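Local coordinates for hypothetical protein TM1380 (PDB 1Z85), which probably methylates the N3 position of one uridine of 16S ribosomal RNA, with S-adenosyl-L-methionine as methyl donor, at residues Glu48-Asn53 / Tyr145-Val150; Thr58-Ser63 / Lys72-Glu77; Asn161-Asp166 / Leu174-Glu179. All coordinates share one frame; numbering follows the deposited sequence.

Contact 1: Glu48-Asn53 / Tyr145-Val150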
ATOM      1  N   GLU B  48      21.841  20.271   1.394  1.00 40.29           N
ATOM      2  CA  GLU B  48      20.756  20.535   2.290  1.00 39.66           C
ATOM      3  C   GLU B  48      20.663  19.407   3.318  1.00 39.04           C
ATOM      4  O   GLU B  48      20.649  18.218   2.953  1.00 36.99           O
ATOM      5  CB  GLU B  48      19.443  20.632   1.530  1.00 39.43           C
ATOM      6  CG  GLU B  48      18.317  21.196   2.410  1.00 45.16           C
ATOM      7  CD  GLU B  48      16.910  21.074   1.824  1.00 42.02           C
ATOM      8  OE1 GLU B  48      16.734  20.606   0.675  1.00 47.55           O
ATOM      9  OE2 GLU B  48      15.969  21.460   2.544  1.00 45.14           O
ATOM     10  N   ALA B  49      20.606  19.794   4.592  1.00 37.19           N
ATOM     11  CA  ALA B  49      20.360  18.867   5.693  1.00 38.74           C
ATOM     12  C   ALA B  49      19.155  19.295   6.497  1.00 37.84           C
ATOM     13  O   ALA B  49      18.716  20.438   6.389  1.00 34.45           O
ATOM     14  CB  ALA B  49      21.575  18.774   6.603  1.00 40.44           C
ATOM     15  N   THR B  50      18.607  18.347   7.256  1.00 39.17           N
ATOM     16  CA  THR B  50      17.645  18.639   8.304  1.00 38.89           C
ATOM     17  C   THR B  50      18.136  18.088   9.619  1.00 40.62           C
ATOM     18  O   THR B  50      18.899  17.128   9.646  1.00 46.03           O
ATOM     19  CB  THR B  50      16.257  18.049   8.015  1.00 39.17           C
ATOM     20  OG1 THR B  50      15.360  18.353   9.103  1.00 37.47           O
ATOM     21  CG2 THR B  50      16.339  16.558   7.804  1.00 34.82           C
ATOM     22  N   ASP B  51      17.692  18.690  10.717  1.00 40.86           N
ATOM     23  CA  ASP B  51      17.982  18.132  12.034  1.00 41.83           C
ATOM     24  C   ASP B  51      16.882  17.176  12.504  1.00 39.06           C
ATOM     25  O   ASP B  51      16.995  16.621  13.558  1.00 35.42           O
ATOM     26  CB  ASP B  51      18.222  19.239  13.068  1.00 42.60           C
ATOM     27  CG  ASP B  51      17.091  20.217  13.158  1.00 37.54           C
ATOM     28  OD1 ASP B  51      16.093  20.018  12.439  1.00 41.73           O
ATOM     29  OD2 ASP B  51      17.219  21.202  13.916  1.00 44.45           O
ATOM     30  N   GLY B  52      15.812  17.016  11.725  1.00 38.96           N
ATOM     31  CA  GLY B  52      14.654  16.255  12.182  1.00 37.33           C
ATOM     32  C   GLY B  52      13.741  16.937  13.186  1.00 35.48           C
ATOM     33  O   GLY B  52      12.807  16.309  13.703  1.00 33.99           O
ATOM     34  N   ASN B  53      13.978  18.212  13.489  1.00 37.74           N
ATOM     35  CA  ASN B  53      13.044  18.982  14.331  1.00 36.79           C
ATOM     36  C   ASN B  53      12.403  20.129  13.579  1.00 36.56           C
ATOM     37  O   ASN B  53      11.969  21.106  14.172  1.00 37.01           O
ATOM     38  CB  ASN B  53      13.721  19.496  15.591  1.00 39.80           C
ATOM     39  CG  ASN B  53      14.543  18.434  16.269  1.00 48.06           C
ATOM     40  OD1 ASN B  53      15.720  18.655  16.560  1.00 56.58           O
ATOM     41  ND2 ASN B  53      13.939  17.254  16.503  1.00 44.57           N
ATOM     42  N   TYR B 145      10.747  17.181   7.513  1.00 39.38           N
ATOM     43  CA  TYR B 145      11.732  17.901   8.301  1.00 40.47           C
ATOM     44  C   TYR B 145      11.559  17.709   9.800  1.00 42.13           C
ATOM     45  O   TYR B 145      12.540  17.824  10.567  1.00 43.82           O
ATOM     46  CB  TYR B 145      11.711  19.400   7.949  1.00 40.51           C
ATOM     47  CG  TYR B 145      12.173  19.630   6.543  1.00 41.04           C
ATOM     48  CD1 TYR B 145      11.291  19.525   5.477  1.00 51.46           C
ATOM     49  CD2 TYR B 145      13.497  19.918   6.270  1.00 45.03           C
ATOM     50  CE1 TYR B 145      11.716  19.727   4.161  1.00 52.57           C
ATOM     51  CE2 TYR B 145      13.936  20.121   4.965  1.00 47.04           C
ATOM     52  CZ  TYR B 145      13.040  20.020   3.918  1.00 47.81           C
ATOM     53  OH  TYR B 145      13.465  20.190   2.632  1.00 41.78           O
ATOM     54  N   LEU B 146      10.321  17.443  10.212  1.00 42.16           N
ATOM     55  CA  LEU B 146      10.019  17.169  11.609  1.00 43.87           C
ATOM     56  C   LEU B 146       9.678  15.695  11.697  1.00 39.31           C
ATOM     57  O   LEU B 146       8.661  15.268  11.205  1.00 40.51           O
ATOM     58  CB  LEU B 146       8.867  18.061  12.116  1.00 41.99           C
ATOM     59  CG  LEU B 146       8.401  17.780  13.562  1.00 42.71           C
ATOM     60  CD1 LEU B 146       9.464  18.089  14.628  1.00 44.26           C
ATOM     61  CD2 LEU B 146       7.138  18.533  13.907  1.00 49.28           C
ATOM     62  N   PHE B 147      10.562  14.912  12.303  1.00 40.46           N
ATOM     63  CA  PHE B 147      10.441  13.445  12.281  1.00 38.72           C
ATOM     64  C   PHE B 147       9.400  13.076  13.339  1.00 39.08           C
ATOM     65  O   PHE B 147       9.324  13.778  14.348  1.00 39.17           O
ATOM     66  CB  PHE B 147      11.806  12.794  12.655  1.00 41.59           C
ATOM     67  CG  PHE B 147      12.921  12.942  11.609  1.00 39.80           C
ATOM     68  CD1 PHE B 147      12.739  13.627  10.422  1.00 37.10           C
ATOM     69  CD2 PHE B 147      14.166  12.403  11.854  1.00 38.73           C
ATOM     70  CE1 PHE B 147      13.780  13.771   9.497  1.00 42.55           C
ATOM     71  CE2 PHE B 147      15.222  12.531  10.923  1.00 35.10           C
ATOM     72  CZ  PHE B 147      15.020  13.201   9.756  1.00 48.28           C
ATOM     73  N   PRO B 148       8.640  11.955  13.159  1.00 37.96           N
ATOM     74  CA  PRO B 148       7.877  11.434  14.280  1.00 40.30           C
ATOM     75  C   PRO B 148       8.791  11.004  15.427  1.00 42.10           C
ATOM     76  O   PRO B 148       9.920  10.561  15.199  1.00 41.75           O
ATOM     77  CB  PRO B 148       7.153  10.202  13.703  1.00 42.68           C
ATOM     78  CG  PRO B 148       7.961   9.799  12.531  1.00 41.87           C
ATOM     79  CD  PRO B 148       8.498  11.092  11.980  1.00 38.27           C
ATOM     80  N   LYS B 149       8.281  11.147  16.647  1.00 42.47           N
ATOM     81  CA  LYS B 149       8.935  10.652  17.821  1.00 43.95           C
ATOM     82  C   LYS B 149       8.635   9.164  17.921  1.00 42.76           C
ATOM     83  O   LYS B 149       7.648   8.723  17.371  1.00 38.79           O
ATOM     84  CB  LYS B 149       8.401  11.346  19.085  1.00 46.19           C
ATOM     85  CG  LYS B 149       8.254  12.857  19.043  1.00 52.78           C
ATOM     86  CD  LYS B 149       9.520  13.611  18.666  1.00 66.23           C
ATOM     87  CE  LYS B 149       9.314  15.147  18.824  1.00 69.57           C
ATOM     88  NZ  LYS B 149      10.353  15.993  18.133  1.00 72.23           N
ATOM     89  N   VAL B 150       9.511   8.403  18.597  1.00 41.58           N
ATOM     90  CA  VAL B 150       9.309   6.972  18.881  1.00 42.05           C
ATOM     91  C   VAL B 150       9.446   6.741  20.388  1.00 40.26           C
ATOM     92  O   VAL B 150      10.256   7.368  21.030  1.00 37.19           O
ATOM     93  CB  VAL B 150      10.285   6.046  18.093  1.00 46.69           C
ATOM     94  CG1 VAL B 150      10.061   6.196  16.545  1.00 45.13           C
ATOM     95  CG2 VAL B 150      11.718   6.314  18.474  1.00 49.35           C
TER
HETATM   96  O   HOH W   1      11.222  15.026  15.718  1.00 42.13           O
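The end of strand 46-50 and the turn after it run alongside Tyr145-Lys149 in roughly the same direction, 33° apart, and a single bridge pairs Asn53 with Leu146, their CA atoms 4.5 Å apart. This is the seam between the PUA domain, which supplies Glu48-Asn53, and the SPOUT methyltransferase domain with its alpha/beta knot, where Tyr145-Val150 leads from helix 128-142 into strand 149-152. One nearly straight bond, Phe147 N to Gly52 O at 3.0 Å, joins the backbones; its donor lies above the carbonyl plane. Gly52 is presented by an ST turn, its N donating to Thr50 OG1, which stands anti to the backbone N (chi1 179°) and is also hydrogen-bonded to the backbone O of Phe55. An overlapping Asx turn runs from Asn53 N to Asp51 OD1. Gly52 CA then sits over the centre of the Phe147 ring as a CH-pi contact, 3.6 Å from the centroid. The close approach of this ring and the positive phi of Gly52 (76°) both suit glycine. Thr50 CG2 meets the tip of the same ring obliquely, while Leu146 CD1 packs on the backbone of Asn53. Tyr145 lays its ring along the strand, CD2 beside Thr50 CB, and its OH donates to Glu48 OE2 at 2.8 Å from somewhat above the carboxylate plane. Glu48 is extended, and the same oxygen is held by Ser56. An alanine at Tyr145 would lose the ring and its hydroxyl, and would probably loosen the packing against Thr50 and leave Glu48 less firmly fixed. Beyond the turn a water donates to Gly52 O and Phe147 O and accepts from Lys149 NZ at 2.7 Å.

Contact 2: Thr58-Ser63 / Lys72-Glu77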
ATOM      1  N   THR B  58      20.976  24.918   4.610  1.00 37.78           N
ATOM      2  CA  THR B  58      21.737  24.940   3.386  1.00 38.18           C
ATOM      3  C   THR B  58      23.163  25.167   3.827  1.00 38.95           C
ATOM      4  O   THR B  58      23.443  26.115   4.566  1.00 38.32           O
ATOM      5  CB  THR B  58      21.244  26.046   2.477  1.00 39.66           C
ATOM      6  OG1 THR B  58      19.836  25.859   2.253  1.00 42.35           O
ATOM      7  CG2 THR B  58      22.005  26.055   1.139  1.00 38.75           C
ATOM      8  N   CYS B  59      24.041  24.257   3.411  1.00 40.76           N
ATOM      9  CA  CYS B  59      25.410  24.187   3.919  1.00 43.24           C
ATOM     10  C   CYS B  59      26.446  23.972   2.806  1.00 43.95           C
ATOM     11  O   CYS B  59      26.128  23.495   1.712  1.00 41.34           O
ATOM     12  CB  CYS B  59      25.559  23.046   4.945  1.00 44.85           C
ATOM     13  SG  CYS B  59      24.238  22.874   6.164  1.00 45.51           S
ATOM     14  N   ILE B  60      27.684  24.350   3.107  1.00 45.57           N
ATOM     15  CA  ILE B  60      28.829  24.024   2.268  1.00 46.62           C
ATOM     16  C   ILE B  60      29.642  22.923   2.958  1.00 46.76           C
ATOM     17  O   ILE B  60      30.104  23.092   4.085  1.00 46.61           O
ATOM     18  CB  ILE B  60      29.717  25.255   2.006  1.00 45.45           C
ATOM     19  CG1 ILE B  60      28.850  26.443   1.555  1.00 42.54           C
ATOM     20  CG2 ILE B  60      30.805  24.895   0.977  1.00 47.47           C
ATOM     21  CD1 ILE B  60      29.620  27.609   0.924  1.00 49.54           C
ATOM     22  N   LEU B  61      29.803  21.795   2.273  1.00 48.47           N
ATOM     23  CA  LEU B  61      30.546  20.649   2.809  1.00 49.37           C
ATOM     24  C   LEU B  61      32.008  21.039   2.999  1.00 50.32           C
ATOM     25  O   LEU B  61      32.611  21.620   2.086  1.00 49.53           O
ATOM     26  CB  LEU B  61      30.413  19.437   1.864  1.00 49.28           C
ATOM     27  CG  LEU B  61      30.918  18.051   2.298  1.00 49.39           C
ATOM     28  CD1 LEU B  61      30.302  17.617   3.626  1.00 49.70           C
ATOM     29  CD2 LEU B  61      30.630  16.982   1.228  1.00 49.93           C
ATOM     30  N   LYS B  62      32.560  20.764   4.186  1.00 51.09           N
ATOM     31  CA  LYS B  62      33.982  21.045   4.473  1.00 52.14           C
ATOM     32  C   LYS B  62      34.768  19.739   4.505  1.00 50.53           C
ATOM     33  O   LYS B  62      35.736  19.579   3.765  1.00 51.71           O
ATOM     34  CB  LYS B  62      34.177  21.763   5.819  1.00 52.20           C
ATOM     35  CG  LYS B  62      33.392  23.064   6.022  1.00 54.80           C
ATOM     36  CD  LYS B  62      33.510  23.587   7.480  1.00 54.77           C
ATOM     37  CE  LYS B  62      33.184  22.500   8.539  1.00 55.97           C
ATOM     38  NZ  LYS B  62      32.723  23.033   9.863  1.00 55.06           N
ATOM     39  N   SER B  63      34.344  18.827   5.383  1.00 48.26           N
ATOM     40  CA  SER B  63      34.997  17.539   5.587  1.00 46.70           C
ATOM     41  C   SER B  63      34.048  16.429   5.178  1.00 45.01           C
ATOM     42  O   SER B  63      32.867  16.464   5.498  1.00 43.92           O
ATOM     43  CB  SER B  63      35.391  17.338   7.065  1.00 46.50           C
ATOM     44  OG  SER B  63      34.988  16.049   7.564  1.00 53.59           O
ATOM     45  N   LYS B  72      29.405  23.703   6.722  1.00 39.99           N
ATOM     46  CA  LYS B  72      29.157  25.010   7.297  1.00 41.41           C
ATOM     47  C   LYS B  72      27.744  25.445   6.879  1.00 41.47           C
ATOM     48  O   LYS B  72      27.367  25.334   5.699  1.00 41.92           O
ATOM     49  CB  LYS B  72      30.212  26.002   6.781  1.00 41.43           C
ATOM     50  CG  LYS B  72      30.372  27.237   7.631  1.00 45.64           C
ATOM     51  CD  LYS B  72      31.783  27.844   7.469  1.00 44.87           C
ATOM     52  CE  LYS B  72      31.953  29.104   8.291  1.00 50.99           C
ATOM     53  NZ  LYS B  72      30.702  29.899   8.212  1.00 52.75           N
ATOM     54  N   ILE B  73      26.963  25.920   7.847  1.00 41.03           N
ATOM     55  CA  ILE B  73      25.602  26.456   7.580  1.00 40.73           C
ATOM     56  C   ILE B  73      25.692  27.855   6.895  1.00 38.58           C
ATOM     57  O   ILE B  73      26.464  28.694   7.346  1.00 32.88           O
ATOM     58  CB  ILE B  73      24.772  26.636   8.906  1.00 39.80           C
ATOM     59  CG1 ILE B  73      24.691  25.321   9.673  1.00 38.77           C
ATOM     60  CG2 ILE B  73      23.391  27.226   8.612  1.00 35.94           C
ATOM     61  CD1 ILE B  73      24.403  25.480  11.148  1.00 43.01           C
ATOM     62  N   VAL B  74      24.926  28.033   5.807  1.00 38.61           N
ATOM     63  CA  VAL B  74      24.730  29.326   5.127  1.00 39.95           C
ATOM     64  C   VAL B  74      23.349  29.856   5.489  1.00 38.22           C
ATOM     65  O   VAL B  74      23.211  31.000   5.890  1.00 35.08           O
ATOM     66  CB  VAL B  74      24.766  29.178   3.571  1.00 40.85           C
ATOM     67  CG1 VAL B  74      24.457  30.515   2.865  1.00 45.78           C
ATOM     68  CG2 VAL B  74      26.090  28.612   3.106  1.00 44.58           C
ATOM     69  N   LYS B  75      22.329  29.005   5.348  1.00 37.27           N
ATOM     70  CA  LYS B  75      20.944  29.444   5.498  1.00 35.31           C
ATOM     71  C   LYS B  75      20.183  28.419   6.316  1.00 35.30           C
ATOM     72  O   LYS B  75      20.445  27.208   6.229  1.00 35.37           O
ATOM     73  CB  LYS B  75      20.303  29.661   4.112  1.00 35.16           C
ATOM     74  CG  LYS B  75      18.966  30.428   4.109  1.00 37.18           C
ATOM     75  CD  LYS B  75      18.429  30.638   2.687  1.00 36.20           C
ATOM     76  CE  LYS B  75      16.935  31.037   2.665  1.00 40.53           C
ATOM     77  NZ  LYS B  75      16.724  32.510   2.686  1.00 48.02           N
ATOM     78  N   VAL B  76      19.282  28.912   7.158  1.00 35.54           N
ATOM     79  CA  VAL B  76      18.345  28.068   7.908  1.00 37.00           C
ATOM     80  C   VAL B  76      16.943  28.513   7.542  1.00 38.83           C
ATOM     81  O   VAL B  76      16.668  29.729   7.453  1.00 38.97           O
ATOM     82  CB  VAL B  76      18.488  28.242   9.436  1.00 37.03           C
ATOM     83  CG1 VAL B  76      17.544  27.275  10.190  1.00 41.19           C
ATOM     84  CG2 VAL B  76      19.940  28.058   9.868  1.00 39.79           C
ATOM     85  N   GLU B  77      16.066  27.550   7.309  1.00 38.76           N
ATOM     86  CA  GLU B  77      14.637  27.818   7.223  1.00 42.84           C
ATOM     87  C   GLU B  77      13.932  26.821   8.128  1.00 41.85           C
ATOM     88  O   GLU B  77      14.196  25.622   8.045  1.00 41.63           O
ATOM     89  CB  GLU B  77      14.105  27.627   5.795  1.00 44.02           C
ATOM     90  CG  GLU B  77      14.783  28.450   4.709  1.00 48.95           C
ATOM     91  CD  GLU B  77      14.692  27.769   3.340  1.00 49.16           C
ATOM     92  OE1 GLU B  77      15.552  26.893   3.063  1.00 49.83           O
ATOM     93  OE2 GLU B  77      13.764  28.114   2.554  1.00 55.82           O
TER
HETATM   94  O   HOH W   2      18.095  26.405   4.480  1.00 54.95           O
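Thr58 O takes two backbone donors at once, Val74 N at 2.7 Å and Lys75 N at 3.2 Å, both in its carbonyl plane. This is a classic beta bulge: Val74 and Lys75 together face Thr58, and the register slips by one residue between Thr58 and Cys59. Thr58 N returns a bond to Lys75 O at 2.9 Å, so Thr58 and Lys75 form a hydrogen-bonded antiparallel pair. Past the bulge, Cys59 and Ile73 are a non-hydrogen-bonded pair, and Ile60 and Lys72 a hydrogen-bonded one, in which Lys72 N reaches Ile60 O at 2.8 Å. The strand axes come within 4.4 Å at 157°.

The bulge turns Val74 toward the partner strand. Its CB comes close to Thr58 O, and CG2, anti to the carbonyl carbon, meets Ile60 CG1 obliquely at 3.8 Å. On the sheet face of Cys59 and Ile73, the sulfur approaches Ile73 CG1 at 4.3 Å. Lys62 sends its CD across Lys72 CB at 4.1 Å, two aliphatic stems crossing obliquely; its chain bends at chi3, and the ammonium forms a salt bridge with Glu25. A water near Thr58 OG1 also lies close to Glu77 OE1 and may bridge the two side chains.

Further along the hairpin, Lys62 and Ser63 both face Ala70 in a second classic bulge. Together the strands 55-64 and 69-78 make a long antiparallel hairpin of the PUA domain. Strand 46-50 pairs along the other edge of strand 55-64, where Cys59 bonds to Ile47 through the backbone, and strand 25-28 flanks strand 69-78. Its Val26 packs against both Cys59 and Ile73, and Tyr57 of strand 55-64 also touches Ile73.

Contact 3: Asn161-Asp166 / Leu174-Glu179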
ATOM      1  N   ASN B 161      -9.692   9.920  21.661  1.00 47.29           N
ATOM      2  CA  ASN B 161     -10.265   9.087  20.625  1.00 44.81           C
ATOM      3  C   ASN B 161      -9.252   8.019  20.244  1.00 42.23           C
ATOM      4  O   ASN B 161      -8.165   8.365  19.834  1.00 43.90           O
ATOM      5  CB  ASN B 161     -10.569   9.993  19.419  1.00 47.41           C
ATOM      6  CG  ASN B 161     -11.667   9.466  18.549  1.00 40.40           C
ATOM      7  OD1 ASN B 161     -11.973   8.282  18.565  1.00 40.07           O
ATOM      8  ND2 ASN B 161     -12.256  10.344  17.770  1.00 45.16           N
ATOM      9  N   VAL B 162      -9.592   6.743  20.415  1.00 38.17           N
ATOM     10  CA  VAL B 162      -8.763   5.649  19.931  1.00 38.17           C
ATOM     11  C   VAL B 162      -9.534   4.777  18.941  1.00 37.71           C
ATOM     12  O   VAL B 162     -10.711   4.475  19.129  1.00 34.47           O
ATOM     13  CB  VAL B 162      -8.251   4.771  21.080  1.00 39.66           C
ATOM     14  CG1 VAL B 162      -7.141   3.828  20.605  1.00 40.18           C
ATOM     15  CG2 VAL B 162      -7.754   5.641  22.290  1.00 34.88           C
ATOM     16  N   ILE B 163      -8.847   4.418  17.861  1.00 40.44           N
ATOM     17  CA  ILE B 163      -9.361   3.549  16.812  1.00 41.03           C
ATOM     18  C   ILE B 163      -8.460   2.309  16.758  1.00 40.69           C
ATOM     19  O   ILE B 163      -7.236   2.445  16.644  1.00 41.04           O
ATOM     20  CB  ILE B 163      -9.250   4.217  15.418  1.00 42.28           C
ATOM     21  CG1 ILE B 163      -9.829   5.620  15.408  1.00 46.96           C
ATOM     22  CG2 ILE B 163      -9.951   3.359  14.331  1.00 48.24           C
ATOM     23  CD1 ILE B 163     -11.285   5.634  15.440  1.00 46.80           C
ATOM     24  N   THR B 164      -9.049   1.120  16.810  1.00 40.03           N
ATOM     25  CA  THR B 164      -8.269  -0.123  16.749  1.00 42.63           C
ATOM     26  C   THR B 164      -8.465  -0.799  15.392  1.00 42.43           C
ATOM     27  O   THR B 164      -9.586  -1.071  14.995  1.00 39.21           O
ATOM     28  CB  THR B 164      -8.670  -1.080  17.878  1.00 43.32           C
ATOM     29  OG1 THR B 164      -8.411  -0.456  19.130  1.00 41.53           O
ATOM     30  CG2 THR B 164      -7.863  -2.385  17.815  1.00 49.22           C
ATOM     31  N   LEU B 165      -7.362  -1.011  14.683  1.00 44.40           N
ATOM     32  CA  LEU B 165      -7.323  -1.857  13.504  1.00 48.53           C
ATOM     33  C   LEU B 165      -7.093  -3.349  13.874  1.00 49.39           C
ATOM     34  O   LEU B 165      -5.953  -3.794  14.073  1.00 47.37           O
ATOM     35  CB  LEU B 165      -6.207  -1.393  12.551  1.00 49.47           C
ATOM     36  CG  LEU B 165      -5.898  -2.286  11.331  1.00 51.26           C
ATOM     37  CD1 LEU B 165      -7.179  -2.645  10.526  1.00 56.77           C
ATOM     38  CD2 LEU B 165      -4.841  -1.588  10.456  1.00 52.83           C
ATOM     39  N   ASP B 166      -8.183  -4.094  13.937  1.00 52.27           N
ATOM     40  CA  ASP B 166      -8.170  -5.541  14.088  1.00 57.19           C
ATOM     41  C   ASP B 166      -7.924  -6.134  12.697  1.00 61.70           C
ATOM     42  O   ASP B 166      -8.754  -6.009  11.781  1.00 60.30           O
ATOM     43  CB  ASP B 166      -9.532  -6.013  14.635  1.00 57.21           C
ATOM     44  CG  ASP B 166      -9.575  -7.511  14.941  1.00 59.65           C
ATOM     45  OD1 ASP B 166      -8.526  -8.193  14.886  1.00 57.62           O
ATOM     46  OD2 ASP B 166     -10.674  -8.017  15.232  1.00 58.74           O
ATOM     47  N   LEU B 174     -15.270   3.928   7.745  1.00 40.14           N
ATOM     48  CA  LEU B 174     -15.867   5.163   7.283  1.00 40.36           C
ATOM     49  C   LEU B 174     -16.993   5.671   8.175  1.00 43.41           C
ATOM     50  O   LEU B 174     -17.426   6.816   8.013  1.00 43.86           O
ATOM     51  CB  LEU B 174     -16.398   4.993   5.867  1.00 39.80           C
ATOM     52  CG  LEU B 174     -15.405   4.621   4.775  1.00 39.25           C
ATOM     53  CD1 LEU B 174     -16.115   4.687   3.440  1.00 41.96           C
ATOM     54  CD2 LEU B 174     -14.210   5.513   4.784  1.00 44.98           C
ATOM     55  N   ASP B 175     -17.507   4.819   9.061  1.00 46.17           N
ATOM     56  CA  ASP B 175     -18.513   5.252  10.041  1.00 48.60           C
ATOM     57  C   ASP B 175     -17.843   5.886  11.270  1.00 47.48           C
ATOM     58  O   ASP B 175     -18.465   6.682  11.950  1.00 50.47           O
ATOM     59  CB  ASP B 175     -19.418   4.083  10.474  1.00 49.58           C
ATOM     60  N   ALA B 176     -16.584   5.545  11.533  1.00 45.54           N
ATOM     61  CA  ALA B 176     -15.909   5.938  12.780  1.00 45.36           C
ATOM     62  C   ALA B 176     -15.871   7.442  12.998  1.00 45.08           C
ATOM     63  O   ALA B 176     -15.721   8.219  12.045  1.00 42.43           O
ATOM     64  CB  ALA B 176     -14.526   5.395  12.821  1.00 47.30           C
ATOM     65  N   ASN B 177     -16.052   7.848  14.255  1.00 45.75           N
ATOM     66  CA  ASN B 177     -15.838   9.236  14.620  1.00 47.10           C
ATOM     67  C   ASN B 177     -14.359   9.547  14.751  1.00 45.32           C
ATOM     68  O   ASN B 177     -13.614   8.805  15.412  1.00 49.19           O
ATOM     69  CB  ASN B 177     -16.503   9.589  15.920  1.00 49.53           C
ATOM     70  CG  ASN B 177     -16.316  11.036  16.250  1.00 53.11           C
ATOM     71  OD1 ASN B 177     -16.873  11.908  15.581  1.00 65.01           O
ATOM     72  ND2 ASN B 177     -15.492  11.310  17.233  1.00 49.98           N
ATOM     73  N   LEU B 178     -13.945  10.652  14.145  1.00 43.33           N
ATOM     74  CA  LEU B 178     -12.540  11.022  14.085  1.00 45.18           C
ATOM     75  C   LEU B 178     -12.263  12.389  14.743  1.00 44.93           C
ATOM     76  O   LEU B 178     -11.183  12.949  14.599  1.00 44.54           O
ATOM     77  CB  LEU B 178     -12.075  11.013  12.630  1.00 47.04           C
ATOM     78  CG  LEU B 178     -12.194   9.671  11.882  1.00 50.13           C
ATOM     79  CD1 LEU B 178     -11.781   9.849  10.433  1.00 56.68           C
ATOM     80  CD2 LEU B 178     -11.396   8.550  12.533  1.00 47.18           C
ATOM     81  N   GLU B 179     -13.222  12.888  15.513  1.00 43.30           N
ATOM     82  CA  GLU B 179     -13.045  14.124  16.272  1.00 45.68           C
ATOM     83  C   GLU B 179     -11.822  14.134  17.201  1.00 44.34           C
ATOM     84  O   GLU B 179     -11.574  13.184  17.943  1.00 40.14           O
ATOM     85  CB  GLU B 179     -14.312  14.418  17.120  1.00 47.94           C
ATOM     86  CG  GLU B 179     -15.522  14.834  16.319  1.00 56.56           C
ATOM     87  CD  GLU B 179     -15.282  16.149  15.650  1.00 64.63           C
ATOM     88  OE1 GLU B 179     -15.397  17.179  16.360  1.00 70.52           O
ATOM     89  OE2 GLU B 179     -14.919  16.138  14.448  1.00 59.42           O
TER
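One carboxamide nitrogen, Asn161 ND2, holds the loop to the strand by donating to two backbone carbonyls. The stronger bond goes to Glu179 O at 2.9 Å and is nearly straight at 174°; it lies in the amide plane of Asn161 and meets a lone pair of the carbonyl. The second, to Asn177 O at 3.1 Å, is more bent, with the donor well above the plane of that carbonyl. The Asn161 side chain reaches both because CG is anti to the backbone N (chi1 -154°), so that each N-H of the amide serves one carbonyl of the loop. Next to this polar anchor, Ile163 extends CD1 into a small apolar patch: it lies 4.2 Å from Ala176 CB and 4.1 Å from Leu178 CD2, with the Ile163 and Leu178 side chains crossing at about a right angle. Leu178 points its CB away from the strand, yet its branch returns to touch the isoleucine.

Strand 161-165 belongs to the parallel sheet of the methyltransferase domain, between strands 182-186 and 205-206; its backbone bonds to Thr183 and Thr205. The loop 174-179, which connects back to strand 182-186, lies against helix 216-230, where Leu178 packs on Tyr226 and Lys230. Leu174 also touches Tyr226 of that helix and packs on Leu229 of the second subunit.

Overall arrangement
From the N terminus, the chain first builds the PUA sheet. Contact 1 opens at the end of strand 46-50, and contact 2 follows at once, its segments separated by eight residues in the hairpin of strands 55-64 and 69-78. The chain then enters the methyltransferase domain and closes contact 1 only at 145-150, so contact 2 falls within that long excursion. Contact 3 comes afterwards, in series, closing the loop between strands 161-165 and 182-186. Contact 1 thus ties the two domains, contact 2 lies wholly in the first and contact 3 wholly in the second, their centres about 44 Å apart on opposite sides of the chain's centre.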